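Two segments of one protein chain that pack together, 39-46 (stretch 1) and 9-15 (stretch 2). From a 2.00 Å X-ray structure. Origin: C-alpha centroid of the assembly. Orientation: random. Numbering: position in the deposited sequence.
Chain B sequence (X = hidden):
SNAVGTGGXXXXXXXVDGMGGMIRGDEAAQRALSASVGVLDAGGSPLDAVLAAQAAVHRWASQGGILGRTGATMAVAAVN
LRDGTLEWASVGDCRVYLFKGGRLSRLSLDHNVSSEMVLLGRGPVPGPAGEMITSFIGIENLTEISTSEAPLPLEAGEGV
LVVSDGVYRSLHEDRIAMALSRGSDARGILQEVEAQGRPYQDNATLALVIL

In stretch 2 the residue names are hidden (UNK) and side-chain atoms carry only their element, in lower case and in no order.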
ATOM      1  N   VAL B  39       3.942  -4.559  -8.941  1.00 26.35           N
ATOM      2  CA  VAL B  39       3.578  -4.113 -10.286  1.00 26.99           C
ATOM      3  C   VAL B  39       3.030  -2.683 -10.249  1.00 24.45           C
ATOM      4  O   VAL B  39       3.464  -1.822 -11.008  1.00 29.99           O
ATOM      5  CB  VAL B  39       2.523  -5.051 -10.929  1.00 30.23           C
ATOM      6  CG1 VAL B  39       1.864  -4.378 -12.133  1.00 26.09           C
ATOM      7  CG2 VAL B  39       3.173  -6.374 -11.348  1.00 31.17           C
ATOM      8  N   LEU B  40       2.089  -2.433  -9.353  1.00 24.49           N
ATOM      9  CA  LEU B  40       1.456  -1.112  -9.255  1.00 26.48           C
ATOM     10  C   LEU B  40       2.468  -0.023  -8.917  1.00 32.82           C
ATOM     11  O   LEU B  40       2.442   1.071  -9.485  1.00 36.44           O
ATOM     12  CB  LEU B  40       0.343  -1.134  -8.202  1.00 27.31           C
ATOM     13  CG  LEU B  40      -0.786  -2.103  -8.562  1.00 25.76           C
ATOM     14  CD1 LEU B  40      -1.657  -2.386  -7.341  1.00 25.97           C
ATOM     15  CD2 LEU B  40      -1.600  -1.527  -9.717  1.00 27.01           C
ATOM     16  N   ASP B  41       3.370  -0.326  -7.996  1.00 29.08           N
ATOM     17  CA  ASP B  41       4.349   0.671  -7.573  1.00 29.88           C
ATOM     18  C   ASP B  41       5.280   1.034  -8.722  1.00 32.11           C
ATOM     19  O   ASP B  41       5.848   2.127  -8.760  1.00 34.62           O
ATOM     20  CB  ASP B  41       5.157   0.170  -6.382  1.00 26.96           C
ATOM     21  CG  ASP B  41       6.356   1.059  -6.090  1.00 43.33           C
ATOM     22  OD1 ASP B  41       6.169   2.150  -5.509  1.00 39.00           O
ATOM     23  OD2 ASP B  41       7.484   0.673  -6.452  1.00 40.86           O
ATOM     24  N   ALA B  42       5.423   0.113  -9.665  1.00 30.89           N
ATOM     25  CA  ALA B  42       6.289   0.328 -10.818  1.00 34.69           C
ATOM     26  C   ALA B  42       5.530   0.981 -11.970  1.00 41.44           C
ATOM     27  O   ALA B  42       6.086   1.182 -13.041  1.00 44.16           O
ATOM     28  CB  ALA B  42       6.942  -0.987 -11.267  1.00 39.39           C
ATOM     29  N   GLY B  43       4.258   1.304 -11.744  1.00 40.26           N
ATOM     30  CA  GLY B  43       3.452   1.996 -12.738  1.00 41.51           C
ATOM     31  C   GLY B  43       2.628   1.093 -13.639  1.00 42.86           C
ATOM     32  O   GLY B  43       2.055   1.547 -14.630  1.00 42.71           O
ATOM     33  N   GLY B  44       2.563  -0.189 -13.293  1.00 38.22           N
ATOM     34  CA  GLY B  44       1.804  -1.152 -14.072  1.00 34.41           C
ATOM     35  C   GLY B  44       0.298  -0.961 -13.940  1.00 31.55           C
ATOM     36  O   GLY B  44      -0.182  -0.220 -13.077  1.00 33.56           O
ATOM     37  N   SER B  45      -0.450  -1.633 -14.807  1.00 29.90           N
ATOM     38  CA  SER B  45      -1.897  -1.533 -14.811  1.00 32.00           C
ATOM     39  C   SER B  45      -2.513  -2.514 -13.812  1.00 29.12           C
ATOM     40  O   SER B  45      -1.864  -3.473 -13.386  1.00 25.06           O
ATOM     41  CB  SER B  45      -2.429  -1.841 -16.204  1.00 31.42           C
ATOM     42  OG  SER B  45      -2.260  -3.214 -16.468  1.00 35.50           O
ATOM     43  N   PRO B  46      -3.763  -2.266 -13.421  1.00 25.85           N
ATOM     44  CA  PRO B  46      -4.461  -3.223 -12.557  1.00 26.78           C
ATOM     45  C   PRO B  46      -4.480  -4.634 -13.155  1.00 30.56           C
ATOM     46  O   PRO B  46      -4.306  -5.600 -12.423  1.00 25.37           O
ATOM     47  CB  PRO B  46      -5.874  -2.646 -12.477  1.00 25.09           C
ATOM     48  CG  PRO B  46      -5.630  -1.131 -12.561  1.00 24.44           C
ATOM     49  CD  PRO B  46      -4.524  -1.011 -13.597  1.00 27.91           C
ATOM     50  N   UNK B   9       3.102   7.615 -12.488  1.00 50.41           N
ATOM     51  CA  UNK B   9       2.117   8.671 -12.651  1.00 52.52           C
ATOM     52  C   UNK B   9       0.810   8.312 -11.953  1.00 39.11           C
ATOM     53  O   UNK B   9      -0.202   8.983 -12.148  1.00 38.81           O
ATOM     54  c   UNK B   9       3.070   9.607 -14.808  1.00 79.22           C
ATOM     55  c   UNK B   9       1.872   8.959 -14.133  1.00 64.89           C
ATOM     56  o   UNK B   9       3.179   9.506 -16.053  1.00 79.72           O
ATOM     57  o   UNK B   9       3.896  10.222 -14.093  1.00 80.64           O
ATOM     58  N   UNK B  10       0.817   7.212 -11.199  1.00 36.13           N
ATOM     59  CA  UNK B  10      -0.433   6.638 -10.708  1.00 38.96           C
ATOM     60  C   UNK B  10      -0.615   6.604  -9.192  1.00 32.16           C
ATOM     61  O   UNK B  10       0.343   6.490  -8.435  1.00 34.91           O
ATOM     62  c   UNK B  10      -0.876   3.748 -14.821  1.00 49.84           C
ATOM     63  c   UNK B  10      -0.596   5.225 -11.269  1.00 43.26           C
ATOM     64  c   UNK B  10      -0.663   5.182 -12.795  1.00 47.99           C
ATOM     65  c   UNK B  10      -0.918   3.779 -13.307  1.00 44.43           C
ATOM     66  n   UNK B  10      -0.690   2.368 -15.330  1.00 44.27           N
ATOM     67  N   UNK B  11      -1.869   6.699  -8.768  1.00 26.16           N
ATOM     68  CA  UNK B  11      -2.241   6.382  -7.396  1.00 27.48           C
ATOM     69  C   UNK B  11      -3.135   5.152  -7.506  1.00 31.50           C
ATOM     70  O   UNK B  11      -4.035   5.120  -8.347  1.00 30.43           O
ATOM     71  c   UNK B  11      -2.999   7.518  -6.775  1.00 25.73           C
ATOM     72  N   UNK B  12      -2.892   4.147  -6.676  1.00 25.92           N
ATOM     73  CA  UNK B  12      -3.583   2.865  -6.827  1.00 21.48           C
ATOM     74  C   UNK B  12      -4.153   2.387  -5.512  1.00 23.51           C
ATOM     75  O   UNK B  12      -3.746   2.848  -4.442  1.00 25.97           O
ATOM     76  c   UNK B  12       0.711   1.031  -4.782  1.00 32.01           C
ATOM     77  c   UNK B  12      -1.576   0.665  -5.373  1.00 26.23           C
ATOM     78  c   UNK B  12      -0.223   2.126  -6.681  1.00 26.49           C
ATOM     79  o   UNK B  12       1.792   0.798  -3.963  1.00 27.83           O
ATOM     80  c   UNK B  12      -2.624   1.805  -7.381  1.00 21.46           C
ATOM     81  c   UNK B  12      -0.493   0.410  -4.534  1.00 24.19           C
ATOM     82  c   UNK B  12       0.856   1.877  -5.854  1.00 28.39           C
ATOM     83  c   UNK B  12      -1.448   1.522  -6.466  1.00 24.08           C
ATOM     84  N   UNK B  13      -5.078   1.438  -5.600  1.00 21.30           N
ATOM     85  CA  UNK B  13      -5.664   0.819  -4.418  1.00 19.81           C
ATOM     86  C   UNK B  13      -5.903  -0.653  -4.708  1.00 26.33           C
ATOM     87  O   UNK B  13      -6.163  -1.038  -5.848  1.00 24.30           O
ATOM     88  s   UNK B  13      -8.247   1.574  -5.373  1.00 25.35           S
ATOM     89  c   UNK B  13      -6.982   1.495  -4.043  1.00 22.35           C
ATOM     90  N   UNK B  14      -5.789  -1.482  -3.679  1.00 25.87           N
ATOM     91  CA  UNK B  14      -6.004  -2.903  -3.861  1.00 20.57           C
ATOM     92  C   UNK B  14      -6.560  -3.513  -2.577  1.00 23.02           C
ATOM     93  O   UNK B  14      -6.215  -3.076  -1.477  1.00 23.50           O
ATOM     94  c   UNK B  14      -4.697  -3.616  -4.323  1.00 26.99           C
ATOM     95  c   UNK B  14      -4.878  -5.145  -4.323  1.00 34.26           C
ATOM     96  c   UNK B  14      -3.528  -3.224  -3.463  1.00 27.84           C
ATOM     97  N   UNK B  15      -7.447  -4.490  -2.730  1.00 19.45           N
ATOM     98  CA  UNK B  15      -7.860  -5.337  -1.628  1.00 19.17           C
ATOM     99  C   UNK B  15      -7.655  -6.776  -2.050  1.00 27.92           C
ATOM    100  O   UNK B  15      -7.891  -7.131  -3.212  1.00 22.54           O
ATOM    101  c   UNK B  15     -10.292  -5.307  -2.450  1.00 23.09           C
ATOM    102  c   UNK B  15      -9.539  -3.722  -0.602  1.00 25.14           C
ATOM    103  c   UNK B  15      -9.349  -5.116  -1.229  1.00 26.01           C
TER
HETATM  104  O   HOH W   1       3.792   2.510  -4.300  1.00 33.11           O

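Position 9 has four side-chain atoms, two carbons with the second carrying two oxygens. They make no contact with stretch 1 and are poorly ordered. A short chain ending in two oxygens is a carboxylate, which excludes asparagine: Asp-9.

At position 10 the strand begins. Four carbons follow one another in a row and end in a nitrogen. The CA-to-CB bond points toward stretch 1, and the end nitrogen lies close to O of Gly-43. This unbranched chain is one that only lysine has: Lys-10. It is almost fully extended, with chi1 in m and chi2 to chi4 all t, so the terminal nitrogen reaches the turn where the helix ends. NZ of Lys-10 donates a hydrogen bond to O of Gly-43 at 2.9 Å and a weak one to O of Gly-44 at 3.5 Å. A long chain with a donor at its tip suits this place, because carbonyls beyond the end of a helix have no further helical turn to satisfy them.

Position 11 bears a single carbon, directed away from stretch 1 and not in contact with it; it is Ala-11. The smallest side chain with a CB fits a buried site on the strand face turned from this contact.

Position 12 shows one carbon and then a six-carbon ring bearing one oxygen. The ring lies against Leu-40, whose CB sits over one face. A ring with a single oxygen identifies Tyr-12. CB of Leu-40 is 3.6 Å from the centroid of the Tyr-12 ring and only 11° off its normal, a CH-pi contact over the face, while CD1 of Leu-40 is 3.6 Å from CD1 of Tyr-12. The flat ring offers a broad apolar surface, and its hydroxyl extends past it to a water. OH of Tyr-12 donates to that water at 2.7 Å, and the water donates in turn to OD1 of Asp-41, also at 2.7 Å.

Position 13 carries one carbon and then a sulfur: Cys-13. It points away, and its compact, weakly polar side chain is readily buried on that side of the strand.

At position 14 one carbon carries two more. It points toward the helix, and one of the branch carbons lies near CD1 of Leu-40. The branch at CB marks Val-14; its CG1 is 4.4 Å from CD1 of Leu-40, and beta-branching is well suited to extended backbone.

Position 15 has the same three-carbon branched pattern, Val-15, but lies out of reach of stretch 1, buried elsewhere.

The contact follows the alternation of the strand: positions 10, 12 and 14 face stretch 1, while 11 and 13 turn away. Leu-40 packs on Tyr-12 and Val-14, and a water links Tyr-12 to Asp-41. Lys-10 holds the turn, where Gly-43 takes a positive phi that calls for glycine in a Schellman motif. Together the two segments bury 314 Å².

Stretch 2 9-15: DKAYCVV
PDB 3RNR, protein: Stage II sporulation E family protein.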